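Similar to hydroxylamine oxidoreductase (PDB 6H5L) is an HAO-like multihaem cytochrome c that forms part of a 60-haem reductase complex in an anammox bacterium. Local coordinates at the interface of chains A and B. Sequence-based numbering; all coordinates share one arbitrary frame. Chains: chain A/B, Similar to hydroxylamine oxidoreductase.

The interface of chains A and B. Residues chain A 197, 201, 231; chain B 362, 478, 480.
A:His197 meets B:Tyr362 where two copies of an HAO-like multihaem cytochrome c adjoin, an example of haem-binding segments serving also as contact surface. A:Met201 and A:Thr231 are each an interior residue of a CXXCH haem-binding motif. Trimers are characteristic of this family, and the lack of an exact two-fold between the chains is compatible with one.

The polar and aromatic contacts fall on the same pair. A:His197 turns the CE1–NE2 edge of its imidazole toward the B:Tyr362 ring, the planes inclined at 73°; the edge lies above the tyrosine plane but offset outward past the rim, near CE1 and CZ. Its NE2 also gives a weak hydrogen bond to the phenolic OH of B:Tyr362, 3.1 Å away and bent to 148° at the hydrogen. With CG anti to the backbone N (chi1 -171°), the tyrosine reaches out from helix 356-389 and brings both ring and hydroxyl to the histidine. A phenylalanine in its place would probably keep much of the edge-to-face packing but leave NE2 of A:His197 without its hydroxyl partner.

Apolar packing continues through A:Met201, whose extended chain runs roughly perpendicular to the B:Tyr362 side chain. Its SD lies 4.0 Å from CE1 of the tyrosine, and its terminal methyl CE reaches CB of B:Ala478 at 3.9 Å. Nearer the backbone, CB of A:Met201 rests against CB of B:Gln480, also at 3.9 Å.

The amide of B:Gln480, at the start of helix 480-513, reaches between A:Thr231 and A:Met201. Bent at its second torsion, this side chain carries OE1 to within 3.4 Å of the methyl CG2 of A:Thr231. Its NE2 stands 3.6 Å from the carbonyl O of A:Met201, a polar approach too long to count as a hydrogen bond here.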
# COMPACT_ATOMS: atom_id res chain seq x y z
N HIS A 197 -18.87 -41.80 29.48
CA HIS A 197 -19.11 -40.98 28.30
C HIS A 197 -17.80 -40.45 27.72
O HIS A 197 -17.56 -40.53 26.51
CB HIS A 197 -20.04 -39.82 28.66
CG HIS A 197 -20.15 -38.77 27.61
ND1 HIS A 197 -21.13 -38.78 26.64
CD2 HIS A 197 -19.41 -37.65 27.39
CE1 HIS A 197 -20.99 -37.72 25.86
NE2 HIS A 197 -19.95 -37.02 26.29
N MET A 201 -15.47 -41.17 23.98
CA MET A 201 -15.19 -39.96 23.22
C MET A 201 -13.69 -39.73 23.05
O MET A 201 -13.27 -39.20 22.01
CB MET A 201 -15.83 -38.76 23.92
CG MET A 201 -15.95 -37.51 23.08
SD MET A 201 -17.01 -36.29 23.88
CE MET A 201 -16.78 -34.87 22.82
N THR A 231 -7.24 -31.63 23.64
CA THR A 231 -8.58 -32.02 24.09
C THR A 231 -8.57 -33.41 24.70
O THR A 231 -9.31 -33.68 25.66
CB THR A 231 -9.57 -31.94 22.92
OG1 THR A 231 -9.64 -30.59 22.45
CG2 THR A 231 -10.95 -32.40 23.35
N TYR B 362 -26.04 -36.66 21.28
CA TYR B 362 -25.08 -36.22 22.29
C TYR B 362 -25.79 -35.70 23.53
O TYR B 362 -25.46 -36.09 24.65
CB TYR B 362 -24.15 -35.14 21.72
CG TYR B 362 -23.04 -34.84 22.69
CD1 TYR B 362 -21.87 -35.59 22.69
CD2 TYR B 362 -23.16 -33.83 23.64
CE1 TYR B 362 -20.86 -35.34 23.58
CE2 TYR B 362 -22.15 -33.57 24.54
CZ TYR B 362 -21.00 -34.33 24.50
OH TYR B 362 -19.98 -34.09 25.39
N ALA B 478 -18.70 -30.94 26.11
CA ALA B 478 -17.95 -31.77 25.17
C ALA B 478 -16.45 -31.77 25.47
O ALA B 478 -15.62 -31.59 24.59
CB ALA B 478 -18.22 -31.34 23.72
N GLN B 480 -14.05 -34.49 27.14
CA GLN B 480 -14.08 -35.88 27.60
C GLN B 480 -13.25 -36.08 28.86
O GLN B 480 -13.60 -36.92 29.70
CB GLN B 480 -13.60 -36.82 26.49
CG GLN B 480 -12.30 -36.40 25.81
CD GLN B 480 -12.54 -35.63 24.53
OE1 GLN B 480 -13.23 -34.62 24.52
NE2 GLN B 480 -11.97 -36.12 23.43